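Local structure of sulfurtransferase (Azotobacter vinelandii, 1E0C) at residues 52-55 with 61-64; 152-157 with 252-257. The protein transfers sulfur as a rhodanese (thiosulfate:cyanide sulfurtransferase), probably passing the sulfane sulfur of thiosulfate to an acceptor through a cysteine persulfide. All coordinates share one frame; numbering follows the deposited sequence.

In the fold
From the N terminus, interaction 1 comes first. It closes a short loop, with five residues between its segments, in the connection from strand 45-46 to helix 66-76 of the first rhodanese-like domain. Interaction 2 opens only after that loop is complete. It joins helix 151-157 to the end of strand 251-253 and the turn beyond it, spanning 94 residues of the second rhodanese-like domain. The two loops therefore lie in series and neither nest nor cross. In space they meet: L62 CD2 is 3.7 Å from G256 N and packs on A255. The loop of the first domain is thus packed against the turn after strand 251-253 of the second.

Interaction 1 of 2, residues 52-55 with 61-64; sequences TQLG and GLQP
P64 tilts its ring over one face of the T52-Q53 peptide, the CG-CD side coming nearest. P64 CG stands above the carbonyl carbon, 3.5 Å from T52 C, and P64 CD is 3.4 Å from T52 O. The same T52 O accepts a hydrogen bond from R97 NH2 of helix 93-104. A second flat group, the Q53 side-chain amide, has G61 beside it. The G61 CA sits over one amide face, 4.2 Å from Q53 NE2, a loose contact. The backbones are pinned by one hydrogen bond, L54 N to L62 O, 2.9 Å long. It is nearly straight at 160°, but the donor is tilted 29° from the carbonyl plane. L54 CB packs against two carbonyl oxygens on the same side of it, 3.5 Å from both L62 O and Q63 O. L54 CG is anti to the backbone N (chi1 175°), which brings CD2 alongside L62 CB at 4.0 Å. The two leucines run side by side in the same direction. R97 NH2 also bonds G61 O, and L62 O weakly, so one guanidinium nitrogen helps hold both arms. Q53 NE2 makes a weak hydrogen bond to T232 OG1 in the second domain. The arrangement is an irregular loop closed by a single backbone bond, in the strand-to-helix connection of a rhodanese-like domain, at the interface with its partner domain.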
loop_
_atom_site.group_PDB
_atom_site.type_symbol
_atom_site.label_atom_id
_atom_site.label_comp_id
_atom_site.label_asym_id
_atom_site.label_seq_id
_atom_site.Cartn_x
_atom_site.Cartn_y
_atom_site.Cartn_z
ATOM N N THR A 52 -0.202 10.789 2.168
ATOM C CA THR A 52 0.745 9.684 2.185
ATOM C C THR A 52 1.846 9.914 1.150
ATOM O O THR A 52 2.728 9.064 0.992
ATOM C CB THR A 52 0.087 8.312 1.890
ATOM O OG1 THR A 52 -0.376 8.247 0.541
ATOM C CG2 THR A 52 -1.120 8.113 2.808
ATOM N N GLN A 53 1.729 11.006 0.399
ATOM C CA GLN A 53 2.675 11.243 -0.693
ATOM C C GLN A 53 3.459 12.531 -0.530
ATOM O O GLN A 53 2.961 13.550 -0.031
ATOM C CB GLN A 53 1.917 11.211 -2.037
ATOM C CG GLN A 53 1.470 9.811 -2.427
ATOM C CD GLN A 53 0.892 9.659 -3.811
ATOM O OE1 GLN A 53 0.272 10.574 -4.353
ATOM N NE2 GLN A 53 1.043 8.469 -4.413
ATOM N N LEU A 54 4.720 12.505 -0.970
ATOM C CA LEU A 54 5.519 13.743 -1.012
ATOM C C LEU A 54 4.782 14.805 -1.820
ATOM O O LEU A 54 4.722 15.981 -1.441
ATOM C CB LEU A 54 6.883 13.451 -1.631
ATOM C CG LEU A 54 7.804 14.663 -1.852
ATOM C CD1 LEU A 54 8.117 15.322 -0.510
ATOM C CD2 LEU A 54 9.091 14.233 -2.539
ATOM N N GLY A 55 4.296 14.445 -2.998
ATOM C CA GLY A 55 3.478 15.299 -3.830
ATOM C C GLY A 55 4.236 16.425 -4.509
ATOM O O GLY A 55 3.612 17.408 -4.922
ATOM N N GLY A 61 5.575 10.334 -5.732
ATOM C CA GLY A 61 5.144 9.138 -5.011
ATOM C C GLY A 61 6.110 8.747 -3.909
ATOM O O GLY A 61 5.906 7.742 -3.218
ATOM N N LEU A 62 7.191 9.514 -3.736
ATOM C CA LEU A 62 8.094 9.261 -2.623
ATOM C C LEU A 62 7.327 9.474 -1.312
ATOM O O LEU A 62 6.248 10.075 -1.307
ATOM C CB LEU A 62 9.290 10.228 -2.655
ATOM C CG LEU A 62 10.241 10.065 -3.847
ATOM C CD1 LEU A 62 11.502 10.898 -3.651
ATOM C CD2 LEU A 62 10.602 8.601 -4.048
ATOM N N GLN A 63 7.884 8.955 -0.228
ATOM C CA GLN A 63 7.251 9.170 1.086
ATOM C C GLN A 63 7.249 10.658 1.430
ATOM O O GLN A 63 8.107 11.420 0.959
ATOM C CB GLN A 63 8.042 8.421 2.160
ATOM C CG GLN A 63 9.443 8.962 2.400
ATOM C CD GLN A 63 10.333 7.955 3.097
ATOM O OE1 GLN A 63 10.919 8.224 4.147
ATOM N NE2 GLN A 63 10.415 6.768 2.502
ATOM N N PRO A 64 6.307 11.076 2.258
ATOM C CA PRO A 64 6.276 12.460 2.725
ATOM C C PRO A 64 7.535 12.755 3.532
ATOM O O PRO A 64 8.202 11.863 4.061
ATOM C CB PRO A 64 5.043 12.532 3.619
ATOM C CG PRO A 64 4.246 11.316 3.326
ATOM C CD PRO A 64 5.235 10.265 2.874
#

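Interaction 2 of 2, residues 152-157 with 252-257; sequences DYLLGR and KGYAGS
L154 presses its CD2 methyl onto one face of the Y254 ring, the tightly packed half of the contact. The methyl is 3.7 Å from Y254 CD2 and 4.1 Å from the ring centroid, a CH-pi contact 27° off the normal. L154 CG is anti to the backbone N (chi1 -169°), which carries the branch from the helix toward the ring. The opposite face of Y254 is covered by its own chain: S257 N stands 3.2 Å above the ring centre. The ring is sandwiched between helix 151-157 and the turn after strand 251-253. Y254 is the centre of an inverse gamma turn, and S257 OG donates to Y254 O at 2.8 Å. S257 OG also bonds the backbone N of the persulfide cysteine at position 230, in a loop that, as in other rhodaneses, probably carries the sulfur during catalysis. L154 also touches V227, I165 and W261, so this half belongs to the buried core.

The other half is looser and partly exposed. K252 crosses Y153 at about a right angle, with CD and CE each 3.7 Å from Y153 CE2. A bend at chi4 (-75°) brings NZ to one side of the ring plane, beyond its rim, 5.2 Å from the Y153 centroid, at most a weak cation-pi attraction. R157 CG lies on the opposite face, offset toward the rim. An alanine in place of Y153 would probably leave E225 without its hydroxyl partner and the K252 methylenes without the ring they lie against.

Polar ends are held by other partners: Y153 OH by E225, K252 NZ by E146 O, Y254 OH by E260. Across the contact the chemistry is apolar and aromatic, so it joins helix to sheet edge mainly by shape.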
loop_
_atom_site.group_PDB
_atom_site.type_symbol
_atom_site.label_atom_id
_atom_site.label_comp_id
_atom_site.label_asym_id
_atom_site.label_seq_id
_atom_site.Cartn_x
_atom_site.Cartn_y
_atom_site.Cartn_z
ATOM N N ASP A 152 18.430 4.232 -8.248
ATOM C CA ASP A 152 19.757 3.663 -8.493
ATOM C C ASP A 152 19.846 2.213 -8.061
ATOM O O ASP A 152 20.498 1.402 -8.730
ATOM C CB ASP A 152 20.840 4.514 -7.828
ATOM C CG ASP A 152 21.042 5.820 -8.588
ATOM O OD1 ASP A 152 21.157 5.769 -9.832
ATOM O OD2 ASP A 152 21.050 6.880 -7.935
ATOM N N TYR A 153 19.193 1.865 -6.953
ATOM C CA TYR A 153 19.189 0.481 -6.492
ATOM C C TYR A 153 18.585 -0.419 -7.573
ATOM O O TYR A 153 19.133 -1.472 -7.892
ATOM C CB TYR A 153 18.392 0.324 -5.198
ATOM C CG TYR A 153 18.267 -1.123 -4.760
ATOM C CD1 TYR A 153 19.346 -1.774 -4.177
ATOM C CD2 TYR A 153 17.087 -1.828 -4.942
ATOM C CE1 TYR A 153 19.259 -3.103 -3.795
ATOM C CE2 TYR A 153 16.980 -3.148 -4.536
ATOM C CZ TYR A 153 18.067 -3.776 -3.965
ATOM O OH TYR A 153 17.971 -5.090 -3.566
ATOM N N LEU A 154 17.423 -0.009 -8.068
ATOM C CA LEU A 154 16.729 -0.772 -9.101
ATOM C C LEU A 154 17.548 -0.861 -10.380
ATOM O O LEU A 154 17.658 -1.931 -10.986
ATOM C CB LEU A 154 15.354 -0.172 -9.360
ATOM C CG LEU A 154 14.383 -0.983 -10.214
ATOM C CD1 LEU A 154 14.313 -2.434 -9.728
ATOM C CD2 LEU A 154 13.000 -0.341 -10.184
ATOM N N LEU A 155 18.183 0.238 -10.777
ATOM C CA LEU A 155 19.054 0.230 -11.951
ATOM C C LEU A 155 20.140 -0.830 -11.815
ATOM O O LEU A 155 20.418 -1.556 -12.775
ATOM C CB LEU A 155 19.721 1.608 -12.120
ATOM C CG LEU A 155 18.831 2.688 -12.744
ATOM C CD1 LEU A 155 19.457 4.065 -12.571
ATOM C CD2 LEU A 155 18.594 2.384 -14.222
ATOM N N GLY A 156 20.738 -0.943 -10.638
ATOM C CA GLY A 156 21.805 -1.903 -10.404
ATOM C C GLY A 156 21.317 -3.340 -10.350
ATOM O O GLY A 156 22.122 -4.258 -10.532
ATOM N N ARG A 157 20.027 -3.566 -10.111
ATOM C CA ARG A 157 19.492 -4.918 -9.997
ATOM C C ARG A 157 18.913 -5.445 -11.304
ATOM O O ARG A 157 18.589 -6.637 -11.383
ATOM C CB ARG A 157 18.383 -4.942 -8.927
ATOM C CG ARG A 157 18.889 -4.699 -7.517
ATOM C CD ARG A 157 19.455 -5.960 -6.888
ATOM N NE ARG A 157 18.416 -6.924 -6.572
ATOM C CZ ARG A 157 18.493 -8.238 -6.752
ATOM N NH1 ARG A 157 19.591 -8.776 -7.257
ATOM N NH2 ARG A 157 17.464 -9.010 -6.427
ATOM N N LYS A 252 10.021 -4.738 -1.937
ATOM C CA LYS A 252 10.290 -3.304 -1.905
ATOM C C LYS A 252 9.257 -2.581 -2.762
ATOM O O LYS A 252 8.861 -3.054 -3.825
ATOM C CB LYS A 252 11.691 -2.959 -2.417
ATOM C CG LYS A 252 12.816 -3.429 -1.502
ATOM C CD LYS A 252 14.172 -3.069 -2.093
ATOM C CE LYS A 252 15.298 -3.623 -1.226
ATOM N NZ LYS A 252 15.460 -2.822 0.021
ATOM N N GLY A 253 8.927 -1.361 -2.330
ATOM C CA GLY A 253 8.081 -0.511 -3.182
ATOM C C GLY A 253 9.016 0.489 -3.887
ATOM O O GLY A 253 9.852 1.100 -3.212
ATOM N N TYR A 254 9.001 0.517 -5.208
ATOM C CA TYR A 254 9.801 1.512 -5.937
ATOM C C TYR A 254 8.973 2.807 -5.980
ATOM O O TYR A 254 8.124 2.988 -6.848
ATOM C CB TYR A 254 10.152 1.047 -7.343
ATOM C CG TYR A 254 10.712 2.144 -8.228
ATOM C CD1 TYR A 254 11.564 3.113 -7.707
ATOM C CD2 TYR A 254 10.410 2.198 -9.580
ATOM C CE1 TYR A 254 12.061 4.129 -8.503
ATOM C CE2 TYR A 254 10.905 3.208 -10.388
ATOM C CZ TYR A 254 11.742 4.164 -9.836
ATOM O OH TYR A 254 12.227 5.180 -10.636
ATOM N N ALA A 255 9.108 3.578 -4.898
ATOM C CA ALA A 255 8.244 4.741 -4.692
ATOM C C ALA A 255 8.305 5.750 -5.816
ATOM O O ALA A 255 7.288 6.342 -6.201
ATOM C CB ALA A 255 8.606 5.376 -3.352
ATOM N N GLY A 256 9.497 5.978 -6.378
ATOM C CA GLY A 256 9.619 6.937 -7.487
ATOM C C GLY A 256 8.700 6.529 -8.634
ATOM O O GLY A 256 8.029 7.355 -9.257
ATOM N N SER A 257 8.668 5.221 -8.890
ATOM C CA SER A 257 7.746 4.656 -9.867
ATOM C C SER A 257 7.918 5.250 -11.249
ATOM O O SER A 257 8.973 5.826 -11.553
ATOM C CB SER A 257 6.307 4.775 -9.361
ATOM O OG SER A 257 5.991 3.677 -8.512
#